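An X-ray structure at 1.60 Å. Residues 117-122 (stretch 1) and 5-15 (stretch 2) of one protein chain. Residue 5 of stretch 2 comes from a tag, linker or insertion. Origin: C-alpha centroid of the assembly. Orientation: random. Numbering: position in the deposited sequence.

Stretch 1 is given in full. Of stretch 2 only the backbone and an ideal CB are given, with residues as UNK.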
# COMPACT_ATOMS: atom_id res chain seq x y z
N ALA A 117 -13.67 -0.11 -1.62
CA ALA A 117 -12.39 0.59 -1.55
C ALA A 117 -12.43 1.57 -0.38
O ALA A 117 -13.18 2.55 -0.41
CB ALA A 117 -12.13 1.32 -2.86
N LYS A 118 -11.63 1.31 0.66
CA LYS A 118 -11.56 2.19 1.82
C LYS A 118 -10.12 2.31 2.33
O LYS A 118 -9.26 1.49 1.99
CB LYS A 118 -12.46 1.72 2.98
CG LYS A 118 -13.94 1.53 2.65
CD LYS A 118 -14.71 1.17 3.91
CE LYS A 118 -16.15 0.80 3.61
NZ LYS A 118 -16.93 0.65 4.86
N MET A 119 -9.86 3.32 3.15
CA MET A 119 -8.55 3.46 3.78
C MET A 119 -8.28 2.36 4.81
O MET A 119 -9.17 2.04 5.60
CB MET A 119 -8.46 4.81 4.49
CG MET A 119 -7.21 4.95 5.34
SD MET A 119 -6.92 6.56 6.05
CE MET A 119 -8.13 6.60 7.36
N PHE A 120 -7.05 1.83 4.82
CA PHE A 120 -6.59 1.04 5.97
C PHE A 120 -5.41 1.72 6.68
O PHE A 120 -4.30 1.77 6.16
CB PHE A 120 -6.19 -0.41 5.62
CG PHE A 120 -5.93 -1.22 6.84
CD1 PHE A 120 -6.98 -1.87 7.49
CD2 PHE A 120 -4.65 -1.25 7.41
CE1 PHE A 120 -6.76 -2.58 8.68
CE2 PHE A 120 -4.42 -1.93 8.61
CZ PHE A 120 -5.48 -2.61 9.23
N GLN A 121 -5.69 2.24 7.87
CA GLN A 121 -4.67 2.88 8.71
C GLN A 121 -5.15 2.67 10.15
O GLN A 121 -6.16 3.27 10.57
CB GLN A 121 -4.58 4.38 8.38
CG GLN A 121 -3.55 5.10 9.28
CD GLN A 121 -3.46 6.60 9.10
OE1 GLN A 121 -2.64 7.24 9.76
NE2 GLN A 121 -4.28 7.18 8.21
N ARG A 122 -4.45 1.80 10.88
CA ARG A 122 -4.89 1.42 12.24
C ARG A 122 -3.66 1.22 13.14
O ARG A 122 -2.58 0.88 12.64
CB ARG A 122 -5.71 0.12 12.21
CG ARG A 122 -6.98 0.15 11.34
CD ARG A 122 -7.96 -0.98 11.70
NE ARG A 122 -8.41 -0.80 13.08
CZ ARG A 122 -8.55 -1.78 13.98
NH1 ARG A 122 -8.32 -3.06 13.67
NH2 ARG A 122 -8.92 -1.48 15.22
N UNK A 5 -5.25 12.98 14.97
CA UNK A 5 -4.65 11.92 15.77
C UNK A 5 -3.99 10.83 14.95
O UNK A 5 -3.04 10.19 15.40
CB UNK A 5 -5.72 11.29 16.67
N UNK A 6 -4.50 10.58 13.75
CA UNK A 6 -3.87 9.57 12.91
C UNK A 6 -2.54 10.08 12.34
O UNK A 6 -2.28 11.29 12.30
CB UNK A 6 -4.81 9.16 11.78
N UNK A 7 -1.69 9.17 11.88
CA UNK A 7 -0.42 9.59 11.31
C UNK A 7 -0.63 10.45 10.07
O UNK A 7 0.04 11.47 9.89
CB UNK A 7 0.44 8.37 10.97
N UNK A 8 -1.55 10.02 9.22
CA UNK A 8 -1.88 10.79 8.03
C UNK A 8 -3.38 10.97 7.91
O UNK A 8 -4.16 10.05 8.21
CB UNK A 8 -1.33 10.11 6.78
N UNK A 9 -3.78 12.17 7.51
CA UNK A 9 -5.20 12.45 7.27
C UNK A 9 -5.74 11.50 6.19
O UNK A 9 -5.02 11.14 5.25
CB UNK A 9 -5.40 13.91 6.85
N UNK A 10 -7.01 11.13 6.32
CA UNK A 10 -7.65 10.24 5.33
C UNK A 10 -7.46 10.77 3.91
O UNK A 10 -7.11 10.04 2.98
CB UNK A 10 -9.14 10.09 5.63
N UNK A 11 -7.70 12.07 3.72
CA UNK A 11 -7.62 12.62 2.39
C UNK A 11 -6.21 12.48 1.81
O UNK A 11 -6.05 12.24 0.61
CB UNK A 11 -8.05 14.09 2.41
N UNK A 12 -5.21 12.61 2.67
CA UNK A 12 -3.80 12.52 2.25
C UNK A 12 -3.40 11.06 1.98
O UNK A 12 -2.61 10.76 1.08
CB UNK A 12 -2.89 13.12 3.32
N UNK A 13 -3.95 10.15 2.77
CA UNK A 13 -3.79 8.73 2.49
C UNK A 13 -4.28 8.43 1.08
O UNK A 13 -3.62 7.73 0.31
CB UNK A 13 -4.54 7.88 3.52
N UNK A 14 -5.46 8.95 0.72
CA UNK A 14 -5.97 8.73 -0.62
C UNK A 14 -5.09 9.38 -1.69
O UNK A 14 -4.91 8.82 -2.76
CB UNK A 14 -7.40 9.27 -0.72
N UNK A 15 -4.55 10.57 -1.41
CA UNK A 15 -3.59 11.21 -2.35
C UNK A 15 -2.42 10.27 -2.62
O UNK A 15 -1.98 10.10 -3.78
CB UNK A 15 -3.07 12.54 -1.79

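Position 5 has nothing of stretch 1 within reach of its ideal CB, so the visible atoms set no preference. The residue is Gly5, a remnant of an expression tag.

At position 6 CA-to-CB points toward stretch 1, and the ideal CB lies 3.5 Å from Gln121 OE1. The methyl end of Met119 is also nearby, so a flexible apolar chain would suit, as might a smaller one. The deposited residue is Met6, with chi1 m; its CE comes 3.8 Å from Met119 CE, a methyl-to-methyl contact.

Position 7 points sideways, its ideal CB 3.5 Å from Gln121 OE1. Stretch 1 asks little of the side chain here, and many types would fit. It is Leu7, whose chain runs on past the glutamine amide, leaving CB as its near point to Gln121 OE1.

Position 8, with extended backbone angles of -130/139, is where the backbone itself is read. The nitrogen of residue 8 donates to Gln121 OE1 at 3.0 Å, and Gln121 NE2 donates to the oxygen of residue 8 at 2.9 Å, both nearly straight. A primary amide carries an acceptor and a donor side by side, so it can meet the N-H and C=O of one residue together. Because these bonds use main-chain atoms, they do not dictate the side chain; the sideways CB would allow several, including beta-branched ones that favour extended angles. Ile8 is found, its CG1 3.4 Å from Gln121 NE2.

Position 9 points away and meets nothing of stretch 1, so a polar chain is reasonable. Lys9 occupies the N-cap position, and its carbonyl oxygen accepts from the nitrogen of residue 13 at 2.9 Å.

Position 10 opens the helix, its CB sideways and 4.0 Å from Met119 CE. A chain with an aliphatic stem would suit, and its end could be polar. In Gln10 the extended stem lies along that methyl: both Gln10 CB and Gln10 OE1 come 4.0 Å from Met119 CE, so the amide end stays beside it as well.

Positions 11 and 12 offer stretch 1 no contact, and the choice is open. They are Thr11 and Asp12.

Position 13 points toward stretch 1, with its ideal CB 3.7 Å from Met119 SD. Farther along lies the N-H of Phe120, so a long, flat side chain ending in an acceptor would answer both features. Tyr13 does so. Met119 CG sits 3.4 Å from the centroid of the Tyr13 ring, almost on the ring normal, a CH-pi contact, and Met119 SD lies over the face at 4.0 Å from that centroid. At the tip, Phe120 N donates to Tyr13 OH at 3.1 Å in a nearly linear bond.

Position 14 has a sideways CB beyond close reach of stretch 1, so only a long side chain could return to it; a large apolar one would suit the Met119 stem. Phe14 bends its ring that way, placing CZ 4.1 Å from Met119 CB, while its edge meets the Lys118 carbonyl carbon.

Position 15 is out of reach, and its residue is Arg15.

Stretch 2 (5-15) GMLIKQTDYFR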
# COMPACT_ATOMS: atom_id res chain seq x y z
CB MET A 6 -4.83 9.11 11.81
CG MET A 6 -6.12 8.41 12.37
SD MET A 6 -7.09 7.79 11.00
CE MET A 6 -7.22 9.25 9.96
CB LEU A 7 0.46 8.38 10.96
CG LEU A 7 1.76 8.72 10.22
CD1 LEU A 7 2.68 9.61 11.05
CD2 LEU A 7 2.48 7.46 9.74
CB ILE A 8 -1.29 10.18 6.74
CG1 ILE A 8 -1.80 8.78 6.52
CG2 ILE A 8 0.24 10.12 6.83
CD1 ILE A 8 -1.38 8.20 5.11
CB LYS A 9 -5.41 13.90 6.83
CG LYS A 9 -5.18 14.92 7.91
CD LYS A 9 -5.58 16.27 7.37
CE LYS A 9 -5.01 17.40 8.18
NZ LYS A 9 -5.16 18.64 7.37
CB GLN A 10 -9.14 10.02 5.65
CG GLN A 10 -9.82 9.16 4.61
CD GLN A 10 -11.26 8.84 4.94
OE1 GLN A 10 -11.55 8.18 5.94
NE2 GLN A 10 -12.17 9.27 4.08
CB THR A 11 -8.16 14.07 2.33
OG1 THR A 11 -8.44 14.41 0.97
CG2 THR A 11 -7.19 15.05 2.99
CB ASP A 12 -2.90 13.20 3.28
CG ASP A 12 -3.09 14.72 3.29
OD1 ASP A 12 -3.29 15.28 2.19
OD2 ASP A 12 -3.02 15.34 4.37
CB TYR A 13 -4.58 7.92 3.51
CG TYR A 13 -4.72 6.44 3.17
CD1 TYR A 13 -3.89 5.47 3.75
CD2 TYR A 13 -5.73 6.01 2.31
CE1 TYR A 13 -4.04 4.11 3.46
CE2 TYR A 13 -5.88 4.66 2.00
CZ TYR A 13 -5.05 3.72 2.60
OH TYR A 13 -5.27 2.39 2.30
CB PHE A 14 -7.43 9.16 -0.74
CG PHE A 14 -8.40 8.24 -0.05
CD1 PHE A 14 -8.29 6.85 -0.17
CD2 PHE A 14 -9.44 8.76 0.73
CE1 PHE A 14 -9.21 6.00 0.46
CE2 PHE A 14 -10.35 7.91 1.36
CZ PHE A 14 -10.24 6.53 1.23
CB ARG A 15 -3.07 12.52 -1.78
CG ARG A 15 -4.12 13.63 -1.83
CD ARG A 15 -3.52 14.96 -1.36
NE ARG A 15 -4.47 16.05 -1.60
CZ ARG A 15 -4.13 17.29 -1.96
NH1 ARG A 15 -2.86 17.63 -2.10
NH2 ARG A 15 -5.09 18.18 -2.18
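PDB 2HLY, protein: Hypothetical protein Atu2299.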